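Local coordinates for dinoflagellate luciferase (Lingulodinium polyedrum, PDB 1VPR), which catalyses the O2-dependent, blue-light-emitting oxidation of dinoflagellate luciferin, an open tetrapyrrole, here as the third of the enzyme's three homologous luciferase domains, at residues Gln112-Pro116 against Arg271-Ile275; Trp145-Glu151 against Thr333-Tyr339; Thr105-Phe111 against Arg274-Arg278; Val123-Lys127 against Lys137-Gly141; Tyr131-Leu136 against Ser319-Thr323. One frame throughout, in Å; residues are numbered along the deposited sequence.

All five contacts fall within the luciferase catalytic domain, of the calycin superfamily, and join the loop-rich chain of residues 105-151 to later parts of the sequence or to itself. Contacts 1 and 3 have centres about 10 Å apart and share Arg274 and Ile275 of strand 271-282. Contact 2, centred about 11 Å from contact 1, touches both through Asp113, Pro114 and Phe108. Contacts 4 and 5, about 12 Å apart between centres, form a second cluster, each centred about 27 Å from the centre of contact 3. The first segments of the five contacts follow in the order 3, 1, 4, 5, 2, so region 105-151 packs successively on a barrel strand, itself and the chain beyond residue 318.

Contact 1. Residues Gln112-Pro116 against Arg271-Ile275; sequences QDPCP and RCFRI
Asp113-Pro116 is extended (phi -97° to -58°, psi 124° to 163°), after a turn-like Gln112 (-84/-13). The loop passes residues 271-275 of strand 271-282 obliquely and in a roughly opposite sense: Pro116 lies nearest Cys272 (CA-CA 6.5 Å), while Asp113 reaches the side chain of Arg274. The two backbones share no direct bond, so side chains and water make the join.

The direct hydrogen bond is from Arg274 NH1 to Asp113 O, 2.8 Å with an N-H...O angle of 142°. The Arg274 side chain, m, t, m over its first three angles, spans the gap and presents the edge of its guanidinium to that carbonyl.

Two waters add bridges. One lies 2.7 Å from Pro114 O and, more weakly bound, 2.9 Å from Arg274 NH1; the other joins Pro116 O (2.4 Å) to Cys272 N (3.0 Å).

Packing fills the remainder. Cys115 CB covers one guanidinium face, 3.6 Å from Arg274 CZ. Cys115 and Cys272 both have chi1 t; Cys115 SG is 3.9 Å from Cys272 CB, and Pro116 CG is 3.9 Å from Cys272 SG.

This is a loop laid over a strand of the calycin barrel: Arg274 also forms a salt bridge with Glu293 of strand 285-294, Trp265 of strand 259-266 touches Pro116 and Cys272, and Phe273 points away from the loop, against Thr292 and Val294.

Contact 2. Residues Trp145-Glu151 against Thr333-Tyr339; sequences WPAGLPE and TNLGKPY
Two turn-containing loops meet here beside the calycin barrel, joined by a single beta bridge between Trp145 and Thr333 (CA-CA 4.1 Å) and an aromatic stack. Residues Pro146-Leu149 form a type II turn, with Leu149 N bonded to Pro146 O at 3.1 Å and Gly148 at phi 91°. Thr333-Gly336 form a type I turn, with Gly336 N bonded to Thr333 O at 3.1 Å. Thr333, chi1 p, also makes an ST turn, OG1 accepting from Leu335 N at 3.1 Å; this OG1 additionally accepts from Lys337 N at 3.3 Å.

Across the loops, Asn334 OD1 accepts from Ala147 N at 2.8 Å, and Asn334 N gives a weak 3.2 Å bond to Trp145 O. Ala147 CB meets Leu335 CD1 at 3.7 Å.

Trp145 (chi1 m) and Tyr339 (chi1 t) stack face to face, with the six-membered ring and the tyrosine ring 3.9 Å apart between centroids and their planes at 18°. Tyr339 CB lies 3.4 Å from the centroid of the five-membered ring, 6° off its normal, a CH-pi contact. Leu149, touching barrel residues Val253, Ile261 and Phe263, brings CD2 to 3.7 Å from Tyr339 CE1. At the ring's far end, Tyr339 OH donates to Pro150 O at 2.7 Å.

Contact 3. Residues Thr105-Phe111 against Arg274-Arg278; sequences TLCFNNF and RIERR
Segment Thr105-Phe111 contains a left-handed helical turn: from Phe108 to Phe111 phi is 55° to 62° and psi 16° to 50°. Asn110 N bonds Leu106 O and Phe111 N bonds Cys107 O, each at 3.0 Å. The axis of 107-111 passes 8.9 Å from that of strand 274-278, with 135° between their directions; Cys107 lies nearest Glu276 (CA-CA 6.5 Å).

Three strand side chains satisfy polar groups of segment 105-111. Glu276 OE1 accepts from Cys107 N at 3.0 Å and is also bound by Arg259. Arg278 holds Glu276 in a salt bridge (NE-OE2 2.7 Å), while its NH1 donates to Thr105 O at 3.0 Å and its NH2 to Thr105 OG1 at 2.8 Å; that hydroxyl has a further partner in Asp103. Arg274 NH2 donates to Phe111 O at 2.9 Å and also pairs with Glu293 of strand 285-294 in a salt bridge, its NH1 serving Asp113 O.

Phe108 (chi1 m) lies over the arginine stem, with Arg274 CD 3.6 Å from its ring centroid in a CH-pi contact.

The segment thus rests across the barrel strands: beside 271-282, Cys107 and Phe108 touch Ile261 of strand 259-266, and Leu106 and Phe111 touch Ile298 of strand 297-307.

Contact 4. Residues Val123-Lys127 against Lys137-Gly141; sequences VAMCK and KLPCG
A type I beta turn, Leu138-Gly141, packs against the last residues of helix 120-126 in a small contact of 232 Å² of apolar packing, mostly between side chains; it sets the C-terminal end of that helix against the loop that leads on to strand 163-169 of the calycin barrel. On the helix side, Val123, Ala124 and Met125 keep right-handed helical angles near -60/-40, and Cys126 relaxes to -83/-13. Cys126 and Pro139 are the nearest pair, CA-CA 5.6 Å.

Along the second segment, Leu138 is the first residue to make contact, extended at -62/135. Its t, p side chain brings CG to 4.0 Å from Cys126 SG, and its backbone N is bonded to Thr323 of helix 321-324, which ties the turn to contact 5.

Pro139, at -56/-32, occupies the second position of the turn, and its CA-to-CB bond points toward the helix. Its CB stands 3.7 Å from Met125 O and 4.1 Å from Met125 CB, while its CD lies 4.0 Å from Cys126 SG.

Cys140 follows at -87/12. Its CB is 4.3 Å from the selenium atom SE of Met125, a selenomethionine in this crystal. Gly141, at a phi of 85°, closes the turn with its N 3.1 Å from Leu138 O.

With chi1 m at Cys126 and p at Cys140, the two sulfurs meet without a disulfide: Cys126 SG to Cys140 SG is 3.4 Å.

Contact 5. Residues Tyr131-Leu136 against Ser319-Thr323; sequences YGDKTL and SRDYT
Arg320, at the N-cap position of helix 321-324, donates twice to one carbonyl: its NH1 lies 2.8 Å and its NH2 3.0 Å from Tyr131 O. A folded m, m, m side chain also puts Arg320 NH2 2.9 Å from Thr323 OG1, which in turn donates to Leu136 O at 2.8 Å. A water within 3.1 Å links Lys134 O, Arg320 NE and Thr323 N.

Residues Asp133-Leu136 form a type I turn, reinforced by an Asx turn in which Asp133 OD1 accepts from Thr135 N at 3.0 Å. Leu136 and Thr323 are the closest pair, CA-CA 5.6 Å.

Packing surrounds this network. Lys134 CG covers one guanidinium face, 3.7 Å from Arg320 NE, and the Tyr322 ring presents its edge to Thr135 O, with CE2 at 3.4 Å.

Beyond the pair, Asp345 and Asp347 form salt bridges with Lys134, and Asp353 with Arg320, while Asp345 OD2 accepts from Tyr322 N; the start of helix 321-324 thus meets both loop 131-136 and residues 345-353, with Leu138 bonded to Thr323.

Contact 1. Residues Gln112-Pro116 against Arg271-Ile275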
# COMPACT_ATOMS: atom_id res chain seq x y z
N GLN A 112 10.60 -5.51 -17.92
CA GLN A 112 10.59 -6.31 -19.16
C GLN A 112 10.61 -7.81 -18.86
O GLN A 112 10.38 -8.63 -19.73
CB GLN A 112 11.78 -5.95 -20.05
CG GLN A 112 11.80 -4.50 -20.48
CD GLN A 112 13.00 -4.17 -21.32
OE1 GLN A 112 12.91 -4.07 -22.54
NE2 GLN A 112 14.15 -4.01 -20.67
N ASP A 113 10.91 -8.16 -17.61
CA ASP A 113 10.91 -9.56 -17.20
C ASP A 113 9.51 -10.09 -17.43
O ASP A 113 8.51 -9.37 -17.24
CB ASP A 113 11.29 -9.67 -15.72
CG ASP A 113 12.78 -9.56 -15.49
OD1 ASP A 113 13.20 -9.24 -14.36
OD2 ASP A 113 13.54 -9.82 -16.45
N PRO A 114 9.39 -11.37 -17.84
CA PRO A 114 8.09 -11.99 -18.09
C PRO A 114 7.23 -11.94 -16.82
O PRO A 114 7.64 -12.42 -15.76
CB PRO A 114 8.44 -13.43 -18.48
CG PRO A 114 9.85 -13.35 -18.90
CD PRO A 114 10.47 -12.36 -17.97
N CYS A 115 6.05 -11.35 -16.94
CA CYS A 115 5.14 -11.22 -15.81
C CYS A 115 4.07 -12.31 -15.76
O CYS A 115 3.38 -12.55 -16.74
CB CYS A 115 4.46 -9.85 -15.86
SG CYS A 115 3.48 -9.47 -14.39
N PRO A 116 3.92 -12.98 -14.61
CA PRO A 116 2.92 -14.04 -14.49
C PRO A 116 1.52 -13.43 -14.47
O PRO A 116 1.35 -12.24 -14.23
CB PRO A 116 3.27 -14.69 -13.15
CG PRO A 116 3.75 -13.49 -12.35
CD PRO A 116 4.63 -12.75 -13.34
N ARG A 271 -4.11 -10.21 -11.90
CA ARG A 271 -2.93 -9.45 -12.34
C ARG A 271 -1.84 -9.35 -11.26
O ARG A 271 -2.15 -9.21 -10.08
CB ARG A 271 -3.34 -8.04 -12.78
CG ARG A 271 -4.17 -7.99 -14.05
CD ARG A 271 -4.45 -6.54 -14.43
NE ARG A 271 -5.26 -5.87 -13.41
CZ ARG A 271 -5.49 -4.56 -13.40
NH1 ARG A 271 -6.24 -4.00 -12.45
NH2 ARG A 271 -4.96 -3.80 -14.35
N CYS A 272 -0.58 -9.42 -11.68
CA CYS A 272 0.55 -9.31 -10.75
C CYS A 272 1.18 -7.93 -10.95
O CYS A 272 1.82 -7.69 -11.98
CB CYS A 272 1.61 -10.40 -11.07
SG CYS A 272 3.06 -10.44 -9.94
N PHE A 273 0.97 -7.02 -10.00
CA PHE A 273 1.55 -5.68 -10.09
C PHE A 273 2.97 -5.80 -9.57
O PHE A 273 3.21 -6.38 -8.52
CB PHE A 273 0.79 -4.66 -9.21
CG PHE A 273 -0.56 -4.26 -9.76
CD1 PHE A 273 -1.64 -5.12 -9.66
CD2 PHE A 273 -0.74 -3.01 -10.36
CE1 PHE A 273 -2.89 -4.76 -10.15
CE2 PHE A 273 -1.98 -2.63 -10.86
CZ PHE A 273 -3.07 -3.50 -10.75
N ARG A 274 3.93 -5.23 -10.29
CA ARG A 274 5.29 -5.33 -9.84
C ARG A 274 5.69 -3.94 -9.40
O ARG A 274 5.25 -2.96 -9.97
CB ARG A 274 6.16 -5.91 -10.95
CG ARG A 274 5.88 -7.40 -11.15
CD ARG A 274 6.65 -7.98 -12.34
NE ARG A 274 6.24 -7.30 -13.56
CZ ARG A 274 6.87 -7.42 -14.72
NH1 ARG A 274 7.94 -8.20 -14.81
NH2 ARG A 274 6.45 -6.72 -15.77
N ILE A 275 6.54 -3.86 -8.38
CA ILE A 275 6.81 -2.55 -7.80
C ILE A 275 8.14 -2.38 -7.12
O ILE A 275 8.76 -3.37 -6.70
CB ILE A 275 5.65 -2.26 -6.78
CG1 ILE A 275 5.81 -0.91 -6.08
CG2 ILE A 275 5.62 -3.39 -5.71
CD1 ILE A 275 4.64 -0.64 -5.13
O HOH W 1 8.31 -10.79 -13.67
O HOH W 2 -0.15 -10.34 -14.48

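Contact 2. Residues Trp145-Glu151 against Thr333-Tyr339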
# COMPACT_ATOMS: atom_id res chain seq x y z
N TRP A 145 5.74 -16.85 -8.31
CA TRP A 145 6.63 -15.76 -7.91
C TRP A 145 6.97 -15.11 -9.26
O TRP A 145 7.09 -15.81 -10.27
CB TRP A 145 7.92 -16.29 -7.28
CG TRP A 145 7.74 -16.81 -5.87
CD1 TRP A 145 7.47 -18.09 -5.49
CD2 TRP A 145 7.85 -16.05 -4.66
NE1 TRP A 145 7.40 -18.18 -4.12
CE2 TRP A 145 7.62 -16.94 -3.58
CE3 TRP A 145 8.10 -14.70 -4.38
CZ2 TRP A 145 7.64 -16.52 -2.24
CZ3 TRP A 145 8.13 -14.28 -3.04
CH2 TRP A 145 7.90 -15.18 -1.99
N PRO A 146 7.10 -13.77 -9.32
CA PRO A 146 7.42 -13.15 -10.61
C PRO A 146 8.88 -13.26 -11.01
O PRO A 146 9.77 -12.84 -10.27
CB PRO A 146 6.98 -11.69 -10.42
CG PRO A 146 7.25 -11.46 -8.95
CD PRO A 146 6.73 -12.74 -8.31
N ALA A 147 9.13 -13.84 -12.19
CA ALA A 147 10.48 -13.99 -12.72
C ALA A 147 11.28 -12.69 -12.54
O ALA A 147 10.75 -11.61 -12.79
CB ALA A 147 10.42 -14.34 -14.23
N GLY A 148 12.54 -12.80 -12.12
CA GLY A 148 13.36 -11.61 -11.95
C GLY A 148 13.32 -10.99 -10.56
O GLY A 148 14.01 -10.00 -10.29
N LEU A 149 12.52 -11.55 -9.66
CA LEU A 149 12.48 -11.00 -8.31
C LEU A 149 13.74 -11.45 -7.57
O LEU A 149 14.06 -12.63 -7.55
CB LEU A 149 11.25 -11.50 -7.54
CG LEU A 149 11.09 -10.94 -6.12
CD1 LEU A 149 10.74 -9.46 -6.18
CD2 LEU A 149 10.00 -11.72 -5.37
N PRO A 150 14.48 -10.50 -6.97
CA PRO A 150 15.68 -10.92 -6.26
C PRO A 150 15.31 -11.77 -5.06
O PRO A 150 14.22 -11.63 -4.51
CB PRO A 150 16.33 -9.60 -5.85
CG PRO A 150 15.14 -8.64 -5.76
CD PRO A 150 14.34 -9.04 -6.98
N GLU A 151 16.22 -12.66 -4.66
CA GLU A 151 15.99 -13.52 -3.51
C GLU A 151 16.31 -12.72 -2.27
O GLU A 151 17.03 -11.71 -2.34
CB GLU A 151 16.86 -14.78 -3.59
CG GLU A 151 16.47 -15.63 -4.79
CD GLU A 151 17.30 -16.89 -4.93
OE1 GLU A 151 18.37 -16.98 -4.32
OE2 GLU A 151 16.86 -17.80 -5.68
N THR A 333 8.86 -19.53 -9.73
CA THR A 333 8.56 -18.30 -10.44
C THR A 333 7.86 -18.84 -11.68
O THR A 333 7.76 -20.06 -11.84
CB THR A 333 9.84 -17.57 -10.91
OG1 THR A 333 10.55 -18.40 -11.85
CG2 THR A 333 10.76 -17.25 -9.72
N ASN A 334 7.40 -17.97 -12.55
CA ASN A 334 6.74 -18.40 -13.76
C ASN A 334 7.74 -18.97 -14.80
O ASN A 334 7.36 -19.37 -15.89
CB ASN A 334 5.94 -17.25 -14.35
CG ASN A 334 6.74 -15.98 -14.46
OD1 ASN A 334 7.30 -15.48 -13.47
ND2 ASN A 334 6.80 -15.42 -15.66
N LEU A 335 9.03 -18.99 -14.47
CA LEU A 335 10.00 -19.56 -15.39
C LEU A 335 10.49 -20.88 -14.78
O LEU A 335 11.49 -21.45 -15.21
CB LEU A 335 11.16 -18.59 -15.63
CG LEU A 335 10.83 -17.36 -16.49
CD1 LEU A 335 12.08 -16.54 -16.67
CD2 LEU A 335 10.30 -17.79 -17.86
N GLY A 336 9.75 -21.35 -13.78
CA GLY A 336 10.09 -22.61 -13.13
C GLY A 336 11.22 -22.61 -12.11
O GLY A 336 11.65 -23.68 -11.66
N LYS A 337 11.73 -21.44 -11.74
CA LYS A 337 12.81 -21.39 -10.77
C LYS A 337 12.28 -21.26 -9.33
O LYS A 337 11.45 -20.40 -9.04
CB LYS A 337 13.73 -20.21 -11.09
CG LYS A 337 14.98 -20.08 -10.21
CD LYS A 337 15.76 -18.83 -10.58
CE LYS A 337 16.98 -18.65 -9.70
NZ LYS A 337 17.88 -17.55 -10.18
N PRO A 338 12.76 -22.12 -8.42
CA PRO A 338 12.33 -22.10 -7.02
C PRO A 338 12.68 -20.78 -6.34
O PRO A 338 13.78 -20.27 -6.52
CB PRO A 338 13.11 -23.26 -6.39
CG PRO A 338 13.35 -24.19 -7.54
CD PRO A 338 13.71 -23.22 -8.66
N TYR A 339 11.74 -20.22 -5.58
CA TYR A 339 12.04 -18.98 -4.86
C TYR A 339 12.21 -19.49 -3.43
O TYR A 339 11.30 -20.11 -2.89
CB TYR A 339 10.91 -17.98 -4.95
CG TYR A 339 11.32 -16.63 -4.43
CD1 TYR A 339 11.99 -15.70 -5.26
CD2 TYR A 339 11.11 -16.29 -3.10
CE1 TYR A 339 12.43 -14.46 -4.73
CE2 TYR A 339 11.55 -15.08 -2.57
CZ TYR A 339 12.20 -14.17 -3.39
OH TYR A 339 12.57 -12.96 -2.84
O HOH W 3 8.48 -20.20 -2.19
O HOH W 4 14.35 -17.66 -7.10

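Contact 3. Residues Thr105-Phe111 against Arg274-Arg278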
# COMPACT_ATOMS: atom_id res chain seq x y z
N THR A 105 17.03 2.08 -14.75
CA THR A 105 17.52 1.26 -13.63
C THR A 105 16.39 0.62 -12.85
O THR A 105 16.61 0.12 -11.75
CB THR A 105 18.36 2.10 -12.62
OG1 THR A 105 17.50 3.05 -11.98
CG2 THR A 105 19.51 2.88 -13.34
N LEU A 106 15.18 0.62 -13.40
CA LEU A 106 14.04 0.03 -12.70
C LEU A 106 14.10 -1.48 -12.55
O LEU A 106 14.71 -2.17 -13.36
CB LEU A 106 12.74 0.40 -13.40
CG LEU A 106 12.38 1.86 -13.26
CD1 LEU A 106 11.28 2.16 -14.24
CD2 LEU A 106 11.94 2.14 -11.82
N CYS A 107 13.46 -1.96 -11.48
CA CYS A 107 13.41 -3.37 -11.13
C CYS A 107 12.82 -4.20 -12.25
O CYS A 107 12.22 -3.67 -13.19
CB CYS A 107 12.55 -3.56 -9.87
SG CYS A 107 10.85 -2.88 -10.07
N PHE A 108 13.00 -5.51 -12.13
CA PHE A 108 12.50 -6.49 -13.11
C PHE A 108 12.99 -6.17 -14.53
O PHE A 108 12.29 -6.43 -15.50
CB PHE A 108 10.96 -6.53 -13.10
CG PHE A 108 10.37 -7.16 -11.85
CD1 PHE A 108 9.93 -6.37 -10.80
CD2 PHE A 108 10.27 -8.56 -11.74
CE1 PHE A 108 9.39 -6.95 -9.64
CE2 PHE A 108 9.74 -9.15 -10.58
CZ PHE A 108 9.29 -8.34 -9.53
N ASN A 109 14.20 -5.63 -14.62
CA ASN A 109 14.78 -5.24 -15.90
C ASN A 109 13.85 -4.25 -16.59
O ASN A 109 13.50 -4.41 -17.76
CB ASN A 109 15.00 -6.47 -16.78
CG ASN A 109 16.15 -7.31 -16.29
OD1 ASN A 109 17.24 -6.79 -16.03
ND2 ASN A 109 15.92 -8.62 -16.15
N ASN A 110 13.47 -3.22 -15.83
CA ASN A 110 12.56 -2.19 -16.30
C ASN A 110 11.23 -2.79 -16.66
O ASN A 110 10.60 -2.41 -17.66
CB ASN A 110 13.13 -1.45 -17.50
CG ASN A 110 14.34 -0.66 -17.14
OD1 ASN A 110 14.28 0.21 -16.26
ND2 ASN A 110 15.45 -0.95 -17.80
N PHE A 111 10.81 -3.73 -15.82
CA PHE A 111 9.57 -4.43 -15.98
C PHE A 111 9.47 -5.26 -17.27
O PHE A 111 8.37 -5.69 -17.64
CB PHE A 111 8.41 -3.43 -15.88
CG PHE A 111 8.37 -2.69 -14.55
CD1 PHE A 111 8.61 -1.33 -14.48
CD2 PHE A 111 8.04 -3.37 -13.38
CE1 PHE A 111 8.52 -0.64 -13.26
CE2 PHE A 111 7.96 -2.68 -12.15
CZ PHE A 111 8.19 -1.32 -12.10
N ARG A 274 3.93 -5.23 -10.29
CA ARG A 274 5.29 -5.33 -9.84
C ARG A 274 5.69 -3.94 -9.40
O ARG A 274 5.25 -2.96 -9.97
CB ARG A 274 6.16 -5.91 -10.95
CG ARG A 274 5.88 -7.40 -11.15
CD ARG A 274 6.65 -7.98 -12.34
NE ARG A 274 6.24 -7.30 -13.56
CZ ARG A 274 6.87 -7.42 -14.72
NH1 ARG A 274 7.94 -8.20 -14.81
NH2 ARG A 274 6.45 -6.72 -15.77
N ILE A 275 6.54 -3.86 -8.38
CA ILE A 275 6.81 -2.55 -7.80
C ILE A 275 8.14 -2.38 -7.12
O ILE A 275 8.76 -3.37 -6.70
CB ILE A 275 5.65 -2.26 -6.78
CG1 ILE A 275 5.81 -0.91 -6.08
CG2 ILE A 275 5.62 -3.39 -5.71
CD1 ILE A 275 4.64 -0.64 -5.13
N GLU A 276 8.62 -1.14 -7.05
CA GLU A 276 9.84 -0.84 -6.32
C GLU A 276 9.65 0.47 -5.57
O GLU A 276 8.82 1.31 -5.96
CB GLU A 276 11.08 -0.70 -7.23
CG GLU A 276 11.07 0.46 -8.22
CD GLU A 276 12.49 0.86 -8.59
OE1 GLU A 276 13.18 0.03 -9.22
OE2 GLU A 276 12.92 2.00 -8.24
N ARG A 277 10.40 0.62 -4.47
CA ARG A 277 10.43 1.87 -3.72
C ARG A 277 11.90 2.10 -3.49
O ARG A 277 12.58 1.19 -3.02
CB ARG A 277 9.73 1.79 -2.36
CG ARG A 277 8.20 1.91 -2.42
CD ARG A 277 7.55 1.53 -1.09
NE ARG A 277 6.12 1.84 -1.10
CZ ARG A 277 5.27 1.47 -0.15
NH1 ARG A 277 5.70 0.78 0.89
NH2 ARG A 277 3.97 1.78 -0.26
N ARG A 278 12.39 3.29 -3.81
CA ARG A 278 13.79 3.62 -3.59
C ARG A 278 13.90 4.99 -2.94
O ARG A 278 13.12 5.91 -3.26
CB ARG A 278 14.60 3.59 -4.90
CG ARG A 278 14.30 4.68 -5.91
CD ARG A 278 15.30 4.64 -7.08
NE ARG A 278 15.11 3.47 -7.94
CZ ARG A 278 15.84 3.20 -9.02
NH1 ARG A 278 15.57 2.13 -9.74
NH2 ARG A 278 16.86 3.99 -9.37

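Contact 4. Residues Val123-Lys127 against Lys137-Gly141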
# COMPACT_ATOMS: atom_id res chain seq x y z
N VAL A 123 -8.84 -17.32 -11.04
CA VAL A 123 -9.47 -16.18 -10.41
C VAL A 123 -10.83 -16.59 -9.88
O VAL A 123 -11.20 -16.25 -8.74
CB VAL A 123 -9.60 -15.01 -11.40
CG1 VAL A 123 -10.44 -13.89 -10.80
CG2 VAL A 123 -8.20 -14.47 -11.74
N ALA A 124 -11.58 -17.33 -10.70
CA ALA A 124 -12.91 -17.79 -10.35
C ALA A 124 -12.90 -18.64 -9.08
O ALA A 124 -13.76 -18.51 -8.22
CB ALA A 124 -13.52 -18.58 -11.51
N MSE A 125 -11.92 -19.52 -8.96
CA MSE A 125 -11.81 -20.38 -7.78
C MSE A 125 -11.66 -19.61 -6.48
O MSE A 125 -12.16 -20.02 -5.43
CB MSE A 125 -10.61 -21.31 -7.91
CG MSE A 125 -10.65 -22.19 -9.11
SE MSE A 125 -8.93 -23.03 -9.31
CE MSE A 125 -8.90 -23.24 -11.21
N CYS A 126 -10.96 -18.48 -6.55
CA CYS A 126 -10.71 -17.67 -5.36
C CYS A 126 -11.84 -16.72 -5.00
O CYS A 126 -11.85 -16.17 -3.90
CB CYS A 126 -9.42 -16.86 -5.53
SG CYS A 126 -7.94 -17.90 -5.76
N LYS A 127 -12.79 -16.52 -5.91
CA LYS A 127 -13.90 -15.61 -5.62
C LYS A 127 -14.62 -16.07 -4.36
O LYS A 127 -15.02 -17.22 -4.25
CB LYS A 127 -14.90 -15.57 -6.80
CG LYS A 127 -14.92 -14.26 -7.56
CD LYS A 127 -13.61 -14.03 -8.31
CE LYS A 127 -13.35 -12.54 -8.54
NZ LYS A 127 -14.49 -11.84 -9.19
N LYS A 137 -5.34 -22.91 2.34
CA LYS A 137 -4.46 -22.76 1.21
C LYS A 137 -5.26 -21.98 0.17
O LYS A 137 -6.48 -22.14 0.08
CB LYS A 137 -4.11 -24.12 0.63
CG LYS A 137 -3.39 -25.04 1.57
CD LYS A 137 -3.06 -26.32 0.85
CE LYS A 137 -2.34 -27.29 1.78
NZ LYS A 137 -2.20 -28.61 1.11
N LEU A 138 -4.59 -21.13 -0.61
CA LEU A 138 -5.28 -20.36 -1.63
C LEU A 138 -5.86 -21.41 -2.58
O LEU A 138 -5.18 -22.37 -2.96
CB LEU A 138 -4.30 -19.43 -2.35
CG LEU A 138 -4.89 -18.29 -3.18
CD1 LEU A 138 -5.68 -17.34 -2.29
CD2 LEU A 138 -3.76 -17.54 -3.87
N PRO A 139 -7.13 -21.24 -2.97
CA PRO A 139 -7.78 -22.20 -3.87
C PRO A 139 -7.10 -22.48 -5.21
O PRO A 139 -7.19 -23.59 -5.72
CB PRO A 139 -9.17 -21.61 -4.06
CG PRO A 139 -9.42 -20.94 -2.73
CD PRO A 139 -8.09 -20.22 -2.53
N CYS A 140 -6.41 -21.50 -5.78
CA CYS A 140 -5.79 -21.71 -7.08
C CYS A 140 -4.39 -22.31 -7.01
O CYS A 140 -3.69 -22.37 -8.02
CB CYS A 140 -5.77 -20.41 -7.88
SG CYS A 140 -4.99 -18.99 -7.09
N GLY A 141 -4.00 -22.79 -5.83
CA GLY A 141 -2.67 -23.36 -5.68
C GLY A 141 -1.67 -22.26 -5.42
O GLY A 141 -2.07 -21.09 -5.34

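Contact 5. Residues Tyr131-Leu136 against Ser319-Thr323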
# COMPACT_ATOMS: atom_id res chain seq x y z
N TYR A 131 -10.01 -14.76 2.91
CA TYR A 131 -8.61 -14.35 2.95
C TYR A 131 -8.07 -14.17 4.36
O TYR A 131 -6.86 -14.21 4.55
CB TYR A 131 -8.38 -13.06 2.16
CG TYR A 131 -8.46 -13.28 0.66
CD1 TYR A 131 -9.66 -13.06 -0.03
CD2 TYR A 131 -7.36 -13.79 -0.05
CE1 TYR A 131 -9.77 -13.36 -1.39
CE2 TYR A 131 -7.45 -14.09 -1.41
CZ TYR A 131 -8.65 -13.87 -2.07
OH TYR A 131 -8.77 -14.22 -3.40
N GLY A 132 -8.97 -13.98 5.34
CA GLY A 132 -8.55 -13.81 6.72
C GLY A 132 -8.23 -15.11 7.48
O GLY A 132 -7.78 -15.06 8.63
N ASP A 133 -8.45 -16.26 6.86
CA ASP A 133 -8.19 -17.54 7.52
C ASP A 133 -6.79 -18.04 7.18
O ASP A 133 -6.56 -18.56 6.07
CB ASP A 133 -9.25 -18.56 7.08
CG ASP A 133 -9.21 -19.87 7.89
OD1 ASP A 133 -8.17 -20.20 8.52
OD2 ASP A 133 -10.26 -20.57 7.87
N LYS A 134 -5.86 -17.88 8.12
CA LYS A 134 -4.47 -18.27 7.90
C LYS A 134 -4.27 -19.76 7.70
O LYS A 134 -3.23 -20.16 7.17
CB LYS A 134 -3.60 -17.76 9.07
CG LYS A 134 -3.58 -16.23 9.20
CD LYS A 134 -2.97 -15.77 10.55
CE LYS A 134 -1.53 -16.25 10.69
NZ LYS A 134 -0.63 -15.53 9.76
N THR A 135 -5.25 -20.57 8.10
CA THR A 135 -5.16 -22.03 7.96
C THR A 135 -5.56 -22.58 6.59
O THR A 135 -5.43 -23.79 6.33
CB THR A 135 -6.03 -22.75 9.02
OG1 THR A 135 -7.43 -22.57 8.71
CG2 THR A 135 -5.75 -22.16 10.41
N LEU A 136 -6.03 -21.72 5.69
CA LEU A 136 -6.45 -22.19 4.37
C LEU A 136 -5.43 -21.97 3.26
O LEU A 136 -4.73 -20.96 3.24
CB LEU A 136 -7.75 -21.49 3.96
CG LEU A 136 -8.94 -21.64 4.90
CD1 LEU A 136 -10.14 -20.86 4.34
CD2 LEU A 136 -9.30 -23.12 5.06
N SER A 319 3.16 -13.31 8.57
CA SER A 319 3.27 -13.53 7.14
C SER A 319 2.10 -14.40 6.76
O SER A 319 1.38 -14.92 7.62
CB SER A 319 4.61 -14.19 6.74
OG SER A 319 4.63 -15.59 6.97
N ARG A 320 1.87 -14.51 5.46
CA ARG A 320 0.78 -15.30 4.90
C ARG A 320 1.32 -16.25 3.83
O ARG A 320 0.63 -16.56 2.87
CB ARG A 320 -0.26 -14.36 4.29
CG ARG A 320 -0.92 -13.43 5.31
CD ARG A 320 -1.63 -14.24 6.40
NE ARG A 320 -2.52 -15.24 5.80
CZ ARG A 320 -3.74 -14.98 5.33
NH1 ARG A 320 -4.25 -13.73 5.38
NH2 ARG A 320 -4.46 -15.97 4.81
N ASP A 321 2.56 -16.70 4.03
CA ASP A 321 3.24 -17.64 3.12
C ASP A 321 2.51 -18.98 2.98
O ASP A 321 2.56 -19.62 1.93
CB ASP A 321 4.66 -17.87 3.64
CG ASP A 321 5.48 -16.58 3.66
OD1 ASP A 321 5.61 -15.96 2.59
OD2 ASP A 321 5.98 -16.18 4.74
N TYR A 322 1.85 -19.44 4.04
CA TYR A 322 1.12 -20.71 3.95
C TYR A 322 -0.03 -20.60 2.94
O TYR A 322 -0.15 -21.41 2.01
CB TYR A 322 0.56 -21.11 5.31
CG TYR A 322 -0.20 -22.42 5.25
CD1 TYR A 322 0.47 -23.63 5.09
CD2 TYR A 322 -1.59 -22.43 5.24
CE1 TYR A 322 -0.22 -24.83 4.91
CE2 TYR A 322 -2.30 -23.62 5.06
CZ TYR A 322 -1.62 -24.82 4.90
OH TYR A 322 -2.33 -25.99 4.73
N THR A 323 -0.89 -19.61 3.15
CA THR A 323 -2.04 -19.39 2.26
C THR A 323 -1.59 -19.07 0.84
O THR A 323 -1.96 -19.76 -0.12
CB THR A 323 -2.92 -18.23 2.77
OG1 THR A 323 -3.48 -18.57 4.04
CG2 THR A 323 -4.06 -17.92 1.77
O HOH W 5 -1.43 -18.06 5.69
O HOH W 6 -5.00 -26.28 4.83